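Local coordinates for protein probable glutamine synthetase (Pseudomonas aeruginosa, PDB 4HPP) that belongs to the glutamine synthetase family and binds a magnesium ion and glutamic acid in its catalytic domain, at residues 118-122 with 123-127; 161-164 with 165-169; 191-195 with 196-200; 269-272 with 273-276; 411-414 with 415-419. One frame throughout, in Å; residues are numbered along the deposited sequence.

Contact 1 (118-122 with 123-127); sequences RYRDS and GLQVI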
# COMPACT_ATOMS: atom_id res chain seq x y z
N ARG A 118 -35.47 -44.54 20.98
CA ARG A 118 -35.71 -45.95 20.63
C ARG A 118 -34.49 -46.81 20.94
O ARG A 118 -34.61 -48.00 21.27
CB ARG A 118 -36.06 -46.13 19.14
CG ARG A 118 -37.35 -45.47 18.71
CD ARG A 118 -37.77 -45.86 17.31
NE ARG A 118 -37.13 -45.17 16.19
CZ ARG A 118 -37.51 -44.00 15.68
NH1 ARG A 118 -38.50 -43.31 16.21
NH2 ARG A 118 -36.90 -43.48 14.62
N TYR A 119 -33.31 -46.20 20.79
CA TYR A 119 -32.12 -46.85 21.25
C TYR A 119 -32.09 -46.96 22.77
O TYR A 119 -31.88 -48.07 23.29
CB TYR A 119 -30.88 -46.20 20.70
CG TYR A 119 -30.32 -46.94 19.50
CD1 TYR A 119 -30.86 -46.73 18.21
CD2 TYR A 119 -29.25 -47.85 19.64
CE1 TYR A 119 -30.35 -47.37 17.08
CE2 TYR A 119 -28.73 -48.49 18.52
CZ TYR A 119 -29.29 -48.25 17.24
OH TYR A 119 -28.83 -48.93 16.13
N ARG A 120 -32.33 -45.84 23.48
CA ARG A 120 -32.27 -45.84 24.94
C ARG A 120 -33.27 -46.87 25.51
O ARG A 120 -32.90 -47.69 26.34
CB ARG A 120 -32.54 -44.45 25.53
CG ARG A 120 -31.68 -44.09 26.77
CD ARG A 120 -32.19 -42.90 27.60
NE ARG A 120 -33.66 -42.87 27.65
CZ ARG A 120 -34.42 -43.74 28.33
NH1 ARG A 120 -33.87 -44.71 29.04
NH2 ARG A 120 -35.75 -43.64 28.29
N ASP A 121 -34.52 -46.83 25.03
CA ASP A 121 -35.61 -47.71 25.49
C ASP A 121 -35.23 -49.16 25.66
O ASP A 121 -35.63 -49.78 26.64
CB ASP A 121 -36.81 -47.64 24.54
CG ASP A 121 -37.66 -46.40 24.79
OD1 ASP A 121 -38.46 -46.09 23.89
OD2 ASP A 121 -37.53 -45.73 25.87
N SER A 122 -34.47 -49.70 24.71
CA SER A 122 -33.92 -51.05 24.80
C SER A 122 -32.50 -51.10 25.39
O SER A 122 -31.79 -52.08 25.19
CB SER A 122 -33.93 -51.72 23.44
OG SER A 122 -32.93 -51.14 22.65
N GLY A 123 -32.10 -50.06 26.12
CA GLY A 123 -30.83 -50.08 26.90
C GLY A 123 -29.48 -49.71 26.26
O GLY A 123 -28.45 -49.89 26.90
N LEU A 124 -29.50 -49.16 25.04
CA LEU A 124 -28.29 -48.74 24.31
C LEU A 124 -28.08 -47.19 24.23
O LEU A 124 -28.98 -46.44 23.83
CB LEU A 124 -28.32 -49.33 22.91
CG LEU A 124 -28.83 -50.76 22.80
CD1 LEU A 124 -28.76 -51.26 21.37
CD2 LEU A 124 -27.97 -51.64 23.69
N GLN A 125 -26.91 -46.72 24.66
CA GLN A 125 -26.44 -45.36 24.43
C GLN A 125 -25.73 -45.36 23.09
O GLN A 125 -25.03 -46.31 22.76
CB GLN A 125 -25.41 -44.97 25.48
CG GLN A 125 -25.71 -45.43 26.89
CD GLN A 125 -26.52 -44.44 27.73
OE1 GLN A 125 -27.73 -44.30 27.54
NE2 GLN A 125 -25.84 -43.78 28.68
N VAL A 126 -25.88 -44.29 22.31
CA VAL A 126 -25.13 -44.18 21.06
C VAL A 126 -23.99 -43.20 21.11
O VAL A 126 -24.18 -42.02 21.41
CB VAL A 126 -26.04 -43.93 19.86
CG1 VAL A 126 -25.20 -43.85 18.59
CG2 VAL A 126 -27.04 -45.09 19.77
N ILE A 127 -22.80 -43.70 20.81
CA ILE A 127 -21.59 -42.92 20.96
C ILE A 127 -21.00 -42.87 19.60
O ILE A 127 -20.71 -43.94 19.02
CB ILE A 127 -20.59 -43.65 21.86
CG1 ILE A 127 -21.15 -43.88 23.26
CG2 ILE A 127 -19.28 -42.87 21.91
CD1 ILE A 127 -20.82 -42.80 24.29
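Val126 sets its CG2 methyl over one face of the Tyr119 ring, 29° off the ring normal, in a CH-pi contact that comes to 3.5 Å between Val126 CG2 and Tyr119 CD2. That methyl faces the ring because CG1 takes the position anti to the backbone N (chi1 -179°), leaving CG2 opposite the carbonyl carbon. Leu124 CB meets the same ring at its edge, near the ring plane, 3.7 Å from Tyr119 CD2, and Leu124 CD1 comes to 4.0 Å from Tyr119 CE2. At the far end of the ring, Tyr119 OH is hydrogen-bonded to Leu350 O and to Trp266 NE1, whose indole N-H can only be the giver. At the outer edge, the aliphatic Arg120 CG runs beside the amide of Gln125, 4.0 Å from Gln125 OE1. The backbone holds these side chains in place. Leu124 N donates to Tyr119 O at 3.1 Å, and Ser122 OG adds a weak bond to that same oxygen at 3.3 Å. Gly123 N reaches Arg120 O at a modelled distance of only 2.5 Å. Gly123 has a positive phi (86°), a conformation that brings the beta position up against Ser122 O and so calls for glycine. With its paired bonds to Tyr119 O and Arg120 O, the turn is a Schellman motif, ending helix 108-121 and sending the chain straight into strand 124-137 of the catalytic-domain sheet.

Contact 2 (161-164 with 165-169); sequences GWLV and SALAQ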
# COMPACT_ATOMS: atom_id res chain seq x y z
N GLY A 161 -3.59 -23.92 14.21
CA GLY A 161 -3.62 -23.40 15.62
C GLY A 161 -4.93 -22.69 15.93
O GLY A 161 -5.54 -22.92 16.96
N TRP A 162 -5.42 -21.88 14.99
CA TRP A 162 -6.68 -21.14 15.21
C TRP A 162 -7.87 -21.99 15.00
O TRP A 162 -8.94 -21.73 15.51
CB TRP A 162 -6.80 -19.92 14.33
CG TRP A 162 -6.25 -18.71 15.00
CD1 TRP A 162 -5.16 -17.96 14.62
CD2 TRP A 162 -6.76 -18.06 16.22
NE1 TRP A 162 -4.95 -16.91 15.48
CE2 TRP A 162 -5.87 -16.92 16.48
CE3 TRP A 162 -7.80 -18.31 17.12
CZ2 TRP A 162 -6.03 -16.09 17.61
CZ3 TRP A 162 -7.96 -17.46 18.22
CH2 TRP A 162 -7.09 -16.38 18.46
N LEU A 163 -7.69 -23.07 14.25
CA LEU A 163 -8.82 -23.93 14.02
C LEU A 163 -9.11 -24.72 15.27
O LEU A 163 -10.21 -24.71 15.80
CB LEU A 163 -8.61 -24.83 12.77
CG LEU A 163 -9.77 -25.76 12.55
CD1 LEU A 163 -11.05 -24.96 12.46
CD2 LEU A 163 -9.61 -26.60 11.30
N VAL A 164 -8.14 -25.47 15.73
CA VAL A 164 -8.24 -26.19 17.01
C VAL A 164 -8.72 -25.30 18.15
O VAL A 164 -9.59 -25.68 18.95
CB VAL A 164 -6.92 -26.97 17.31
CG1 VAL A 164 -6.98 -27.63 18.66
CG2 VAL A 164 -6.75 -28.03 16.24
N SER A 165 -8.27 -24.07 18.19
CA SER A 165 -8.70 -23.23 19.31
C SER A 165 -10.16 -22.87 19.15
O SER A 165 -10.97 -23.01 20.11
CB SER A 165 -7.80 -22.03 19.40
OG SER A 165 -8.50 -20.94 19.89
N ALA A 166 -10.54 -22.45 17.95
CA ALA A 166 -11.97 -22.20 17.65
C ALA A 166 -12.88 -23.43 17.94
O ALA A 166 -13.92 -23.31 18.61
CB ALA A 166 -12.14 -21.70 16.25
N LEU A 167 -12.46 -24.63 17.52
CA LEU A 167 -13.23 -25.83 17.82
C LEU A 167 -13.22 -26.07 19.35
O LEU A 167 -14.30 -26.33 19.92
CB LEU A 167 -12.75 -27.03 17.01
CG LEU A 167 -12.82 -26.97 15.46
CD1 LEU A 167 -11.89 -27.99 14.83
CD2 LEU A 167 -14.22 -27.11 14.85
N ALA A 168 -12.07 -25.94 20.03
CA ALA A 168 -12.10 -26.01 21.54
C ALA A 168 -13.10 -25.06 22.19
O ALA A 168 -13.98 -25.53 22.98
CB ALA A 168 -10.73 -25.86 22.21
N GLN A 169 -13.02 -23.77 21.81
CA GLN A 169 -14.00 -22.82 22.31
C GLN A 169 -15.39 -23.23 21.96
O GLN A 169 -16.28 -22.96 22.70
CB GLN A 169 -13.83 -21.42 21.73
CG GLN A 169 -12.52 -20.69 22.01
CD GLN A 169 -12.43 -19.46 21.19
OE1 GLN A 169 -13.38 -18.64 21.20
NE2 GLN A 169 -11.37 -19.38 20.33
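Gly161 O receives the amide of Ser165 at 3.2 Å from Ser165 N, one full helical turn on, while backbone bonds from Gly161 also reach the second subunit, another copy of this protein. Trp162 follows, its carbonyl bonded to the amide of Ala166, with 3.0 Å between Trp162 O and Ala166 N. Its indole leans obliquely on the serine hydroxyl, Trp162 CE3 lying 3.9 Å from Ser165 OG, and meets the amide nitrogen of Gln169 at the ring edge. Gln169 NE2 gives that hydroxyl a weak hydrogen bond, 3.3 Å to Ser165 OG; the stronger partner of Gln169 NE2 is Gln80 O. At Leu163 the backbone bond is short and straight: Leu167 N approaches Leu163 O nearly along the C=O axis at 2.8 Å. With CG anti to the backbone N (chi1 178°), the Leu163 side chain bends over Leu167, leaving 3.8 Å between Leu163 CG and Leu167 CD1; Leu163 packs on Thr209 and Leu167 on Val208 of helix 196-216. Val164 closes the set, its O 2.7 Å from Ala168 N, and its side chain touches Val7 of the second subunit. Backbone bonding thus satisfies the four carbonyls of 161-164 in helix 159-169, and the side chains are left to pack mostly as apolar surface, inward on their own chain and outward on a neighbouring subunit.

Contact 3 (191-195 with 196-200); sequences RPAQG and VAAAD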
# COMPACT_ATOMS: atom_id res chain seq x y z
N ARG A 191 -13.30 -35.70 19.78
CA ARG A 191 -13.66 -36.73 20.70
C ARG A 191 -15.11 -37.17 20.44
O ARG A 191 -15.94 -36.38 20.07
CB ARG A 191 -13.42 -36.18 22.11
CG ARG A 191 -11.92 -36.16 22.48
CD ARG A 191 -11.62 -35.72 23.91
NE ARG A 191 -12.83 -35.71 24.75
CZ ARG A 191 -13.50 -36.80 25.20
NH1 ARG A 191 -13.07 -38.04 24.90
NH2 ARG A 191 -14.61 -36.63 25.94
N PRO A 192 -15.44 -38.44 20.64
CA PRO A 192 -16.85 -38.86 20.41
C PRO A 192 -17.88 -38.13 21.31
O PRO A 192 -17.51 -37.60 22.35
CB PRO A 192 -16.82 -40.33 20.82
CG PRO A 192 -15.38 -40.69 21.09
CD PRO A 192 -14.69 -39.43 21.45
N ALA A 193 -19.16 -38.09 20.94
CA ALA A 193 -20.25 -37.50 21.82
C ALA A 193 -21.44 -38.47 21.83
O ALA A 193 -21.53 -39.31 20.96
CB ALA A 193 -20.73 -36.12 21.33
N GLN A 194 -22.37 -38.34 22.78
CA GLN A 194 -23.46 -39.30 22.84
C GLN A 194 -24.69 -38.81 22.12
O GLN A 194 -25.05 -37.70 22.25
CB GLN A 194 -23.78 -39.65 24.28
CG GLN A 194 -24.67 -40.88 24.42
CD GLN A 194 -25.10 -41.13 25.87
OE1 GLN A 194 -25.87 -42.04 26.18
NE2 GLN A 194 -24.60 -40.30 26.77
N GLY A 195 -25.30 -39.63 21.29
CA GLY A 195 -26.54 -39.24 20.68
C GLY A 195 -26.47 -38.03 19.76
O GLY A 195 -25.67 -37.99 18.81
N VAL A 196 -27.35 -37.07 20.05
CA VAL A 196 -27.70 -35.98 19.14
C VAL A 196 -26.49 -35.07 19.11
O VAL A 196 -26.06 -34.58 18.03
CB VAL A 196 -28.95 -35.21 19.63
CG1 VAL A 196 -29.23 -33.99 18.76
CG2 VAL A 196 -30.20 -36.09 19.63
N ALA A 197 -25.90 -34.90 20.29
CA ALA A 197 -24.71 -34.08 20.44
C ALA A 197 -23.64 -34.51 19.42
O ALA A 197 -22.92 -33.67 18.88
CB ALA A 197 -24.19 -34.09 21.89
N ALA A 198 -23.57 -35.80 19.09
CA ALA A 198 -22.57 -36.31 18.12
C ALA A 198 -22.80 -35.70 16.72
O ALA A 198 -21.86 -35.13 16.16
CB ALA A 198 -22.55 -37.84 18.09
N ALA A 199 -24.04 -35.73 16.22
CA ALA A 199 -24.40 -34.97 14.99
C ALA A 199 -24.27 -33.43 15.09
O ALA A 199 -23.80 -32.78 14.13
CB ALA A 199 -25.77 -35.37 14.49
N ASP A 200 -24.65 -32.85 16.23
CA ASP A 200 -24.40 -31.40 16.43
C ASP A 200 -22.92 -31.09 16.24
O ASP A 200 -22.55 -30.09 15.56
CB ASP A 200 -24.86 -30.93 17.80
CG ASP A 200 -26.37 -31.06 17.99
OD1 ASP A 200 -26.84 -30.77 19.11
OD2 ASP A 200 -27.09 -31.46 17.03
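Ala193 and Ala198 form the close-packed heart of this strand-to-helix turn. Ala193 CB points at the first turn of the helix and lies 3.6 Å from Ala198 N, while Ala198 CB points back, 3.4 Å from Ala193 O and 3.2 Å from Gly195 O. The two methyls stand 4.1 Å apart, Ala193 CB to Ala198 CB. Such short side chains let the backbone of the strand end come right up to the helix. Gly195 makes the reversal with a positive phi (63°), which favours glycine. Its carbonyl takes the amide of Ala198 at 3.0 Å between Gly195 O and Ala198 N; the nitrogen sits 56° out of the carbonyl plane and the N-H...O angle is 137°, a bent bond. Two residues further on, Asp200 N continues the helix with a regular bond to Val196 O. The other side is looser and open to solvent. Ala197 is exposed and touches the strand end lightly, Ala197 CB lying 4.1 Å from Ala193 CB and 3.7 Å from Gln194 O. Gln194, also exposed, starts its side chain away from the helix and packs on Gln125 of strand 124-137. Around this turn, Ala193 and Gly195 are bonded through their backbones to Ala128 and Val126 of that strand, and Ala198 packs on Ala128 and on Met346 of helix 342-358. Val196 rests on Arg109 and Arg113 of helix 108-121, while Asp200 forms a salt bridge with Arg109 and a hydrogen bond with His343, so that helix 196-216 starts wedged between the sheet and these two helices.

Contact 4 (269-272 with 273-276); sequences GVLA and HLPA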
# COMPACT_ATOMS: atom_id res chain seq x y z
N GLY A 269 -27.45 -55.44 9.83
CA GLY A 269 -28.51 -54.50 9.42
C GLY A 269 -28.04 -53.33 8.57
O GLY A 269 -28.67 -52.99 7.56
N VAL A 270 -26.91 -52.74 8.99
CA VAL A 270 -26.24 -51.69 8.27
C VAL A 270 -25.89 -52.24 6.89
O VAL A 270 -26.20 -51.59 5.88
CB VAL A 270 -24.95 -51.24 9.00
CG1 VAL A 270 -24.06 -50.35 8.12
CG2 VAL A 270 -25.24 -50.61 10.36
N LEU A 271 -25.24 -53.42 6.86
CA LEU A 271 -24.85 -54.05 5.58
C LEU A 271 -26.04 -54.33 4.64
O LEU A 271 -25.98 -54.02 3.46
CB LEU A 271 -23.98 -55.30 5.78
CG LEU A 271 -22.59 -54.98 6.37
CD1 LEU A 271 -21.56 -56.05 6.11
CD2 LEU A 271 -22.02 -53.66 5.88
N ALA A 272 -27.13 -54.88 5.16
CA ALA A 272 -28.24 -55.31 4.30
C ALA A 272 -28.93 -54.12 3.68
O ALA A 272 -29.40 -54.18 2.53
CB ALA A 272 -29.20 -56.14 5.08
N HIS A 273 -28.93 -53.01 4.44
CA HIS A 273 -29.53 -51.77 3.99
C HIS A 273 -28.61 -50.78 3.34
O HIS A 273 -29.08 -49.78 2.80
CB HIS A 273 -30.26 -51.10 5.13
CG HIS A 273 -31.43 -51.90 5.65
ND1 HIS A 273 -32.59 -52.03 4.96
CD2 HIS A 273 -31.57 -52.67 6.80
CE1 HIS A 273 -33.43 -52.82 5.65
NE2 HIS A 273 -32.80 -53.21 6.78
N LEU A 274 -27.31 -51.02 3.34
CA LEU A 274 -26.40 -50.02 2.74
C LEU A 274 -26.81 -49.43 1.38
O LEU A 274 -26.64 -48.22 1.19
CB LEU A 274 -24.90 -50.46 2.69
CG LEU A 274 -24.00 -49.67 3.66
CD1 LEU A 274 -22.64 -50.31 3.77
CD2 LEU A 274 -23.88 -48.22 3.21
N PRO A 275 -27.32 -50.26 0.42
CA PRO A 275 -27.58 -49.56 -0.87
C PRO A 275 -28.62 -48.46 -0.72
O PRO A 275 -28.60 -47.51 -1.50
CB PRO A 275 -28.02 -50.68 -1.86
CG PRO A 275 -27.43 -51.93 -1.27
CD PRO A 275 -27.33 -51.74 0.25
N ALA A 276 -29.48 -48.56 0.28
CA ALA A 276 -30.45 -47.49 0.57
C ALA A 276 -29.80 -46.36 1.36
O ALA A 276 -30.11 -45.15 1.16
CB ALA A 276 -31.65 -48.05 1.36
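His273 N donates to Gly269 O at 3.1 Å, an i to i-4 bond on helix 261-281 just ahead of a kink produced at Pro275. The imidazole returns to the same carbonyl: its edge lies near Gly269 O, with His273 CD2 only 3.0 Å from that oxygen. CG stands anti to the carbonyl carbon (chi1 -64°), swinging the ring back over the preceding turn, where Gly269 has no side chain. The ring's polar side is held by Asp401, whose OD1 is hydrogen-bonded to His273 ND1, and the ring also packs against Ala403 and Leu404 of helix 402-405 and against Ala352 and Leu355 of helix 342-358. Leu274 N makes a weaker bond, 3.3 Å to Leu271 O. Beyond it the regular pattern fails: Pro275 has no amide hydrogen, Ala276 N turns instead to His273 O at 2.8 Å, and Ala272 O is taken up by the side chain of Gln385. On another flank of the helix the packing is apolar. Leu271 and Leu274 lie side by side and point the same way, and Leu274 continues inward onto Phe333 and Pro335 of strand 330-336, its side chain about 13 Å from the bound glutamic acid. Pro275 CD takes the place of the missing amide hydrogen, 3.9 Å from Ala272 O.

Contact 5 (411-414 with 415-419); sequences PLLD and TYLAM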
# COMPACT_ATOMS: atom_id res chain seq x y z
N PRO A 411 -43.72 -37.93 5.98
CA PRO A 411 -43.51 -36.61 5.31
C PRO A 411 -42.04 -36.25 4.97
O PRO A 411 -41.76 -35.56 3.97
CB PRO A 411 -44.07 -35.61 6.31
CG PRO A 411 -45.09 -36.40 7.10
CD PRO A 411 -44.54 -37.81 7.19
N LEU A 412 -41.11 -36.71 5.80
CA LEU A 412 -39.67 -36.55 5.55
C LEU A 412 -39.26 -37.25 4.23
O LEU A 412 -38.44 -36.75 3.40
CB LEU A 412 -38.93 -37.18 6.70
CG LEU A 412 -37.43 -37.09 6.80
CD1 LEU A 412 -37.06 -35.80 6.15
CD2 LEU A 412 -37.03 -37.04 8.28
N LEU A 413 -39.82 -38.43 4.08
CA LEU A 413 -39.40 -39.28 3.02
C LEU A 413 -39.83 -38.66 1.68
O LEU A 413 -38.99 -38.50 0.77
CB LEU A 413 -39.93 -40.69 3.28
CG LEU A 413 -39.69 -41.81 2.28
CD1 LEU A 413 -38.21 -41.97 1.91
CD2 LEU A 413 -40.28 -43.06 2.91
N ASP A 414 -41.11 -38.23 1.62
CA ASP A 414 -41.72 -37.56 0.46
C ASP A 414 -40.98 -36.31 0.11
O ASP A 414 -40.65 -36.08 -1.09
CB ASP A 414 -43.16 -37.11 0.74
CG ASP A 414 -44.15 -38.25 0.83
OD1 ASP A 414 -43.78 -39.42 1.13
OD2 ASP A 414 -45.34 -37.96 0.62
N THR A 415 -40.74 -35.48 1.14
CA THR A 415 -40.08 -34.20 0.88
C THR A 415 -38.61 -34.38 0.46
O THR A 415 -38.12 -33.72 -0.47
CB THR A 415 -40.39 -33.14 1.95
OG1 THR A 415 -39.27 -32.28 2.14
CG2 THR A 415 -40.79 -33.78 3.25
N TYR A 416 -37.97 -35.38 1.07
CA TYR A 416 -36.61 -35.78 0.69
C TYR A 416 -36.57 -36.36 -0.70
O TYR A 416 -35.80 -35.91 -1.58
CB TYR A 416 -36.04 -36.79 1.68
CG TYR A 416 -34.57 -37.00 1.47
CD1 TYR A 416 -34.10 -38.01 0.62
CD2 TYR A 416 -33.63 -36.15 2.04
CE1 TYR A 416 -32.74 -38.19 0.39
CE2 TYR A 416 -32.27 -36.33 1.82
CZ TYR A 416 -31.84 -37.34 1.01
OH TYR A 416 -30.50 -37.50 0.80
N LEU A 417 -37.38 -37.38 -0.91
CA LEU A 417 -37.43 -38.06 -2.20
C LEU A 417 -37.76 -37.15 -3.35
O LEU A 417 -37.23 -37.30 -4.45
CB LEU A 417 -38.48 -39.16 -2.15
CG LEU A 417 -38.11 -40.53 -1.59
CD1 LEU A 417 -39.31 -41.42 -1.79
CD2 LEU A 417 -36.86 -41.12 -2.26
N ALA A 418 -38.64 -36.19 -3.11
CA ALA A 418 -38.98 -35.22 -4.16
C ALA A 418 -37.90 -34.20 -4.35
O ALA A 418 -37.49 -33.88 -5.52
CB ALA A 418 -40.28 -34.54 -3.84
N MET A 419 -37.39 -33.68 -3.22
CA MET A 419 -36.33 -32.69 -3.32
C MET A 419 -35.10 -33.22 -4.08
O MET A 419 -34.41 -32.45 -4.74
CB MET A 419 -35.93 -32.16 -1.96
CG MET A 419 -34.78 -31.17 -2.08
SD MET A 419 -33.15 -31.90 -1.90
CE MET A 419 -33.14 -32.13 -0.10
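Leu413, Asp414 and Thr415 have much of the surface buried here, Thr415 the most. Leu413 lies along Leu417 one helical turn later, both side chains pointing the same way, with Leu413 CD1 3.8 Å from Leu417 CG. The Leu413 chain leaves anti to the backbone N (chi1 177°), which carries its end forward to its partner. Beneath them Leu417 N bonds Leu413 O at 2.6 Å, nearly in line with the carbonyl. Asp414 contributes mainly through its backbone: Asp414 O takes the amide of Ala418 at 2.9 Å from Ala418 N, and the methyl Ala418 CB settles 3.2 Å from the same oxygen. To the Asp414 carboxylate Lys410 offers a long, weak ion pair. Thr415 bonds through Thr415 N to Pro411 O at 3.0 Å; that oxygen is less surely placed, and the approach of the threonine methyl to it is doubtful. These turns belong to helix 410-427. Leu413 and Leu417 face Leu398 of helix 391-399, Thr415 meets Trp60, Leu412 touches Leu17, and Tyr416 reaches past Pro283 to hydrogen-bond Ala279 O at the end of helix 261-281.

Overall arrangement
All five contacts are local, follow one another along the chain and fall within the catalytic domain. Contacts 1 and 3 are direct neighbours, their centres 14 Å apart: the helix-to-strand turn of one and the strand-to-helix turn of the other meet where strands 124-137 and 185-194 run antiparallel in one sheet, with Val126 O probably bonded to Gly195 N. Contacts 4 and 5, on helices 261-281 and 410-427, are 20 Å apart between centres. Contact 4 comes within about 7 Å, nearest atoms, of both contacts 1 and 5. Contact 2, on helix 159-169, has its centre about 36 Å from the centres of contacts 4 and 5, across the chain's centre, and packs against a neighbouring subunit.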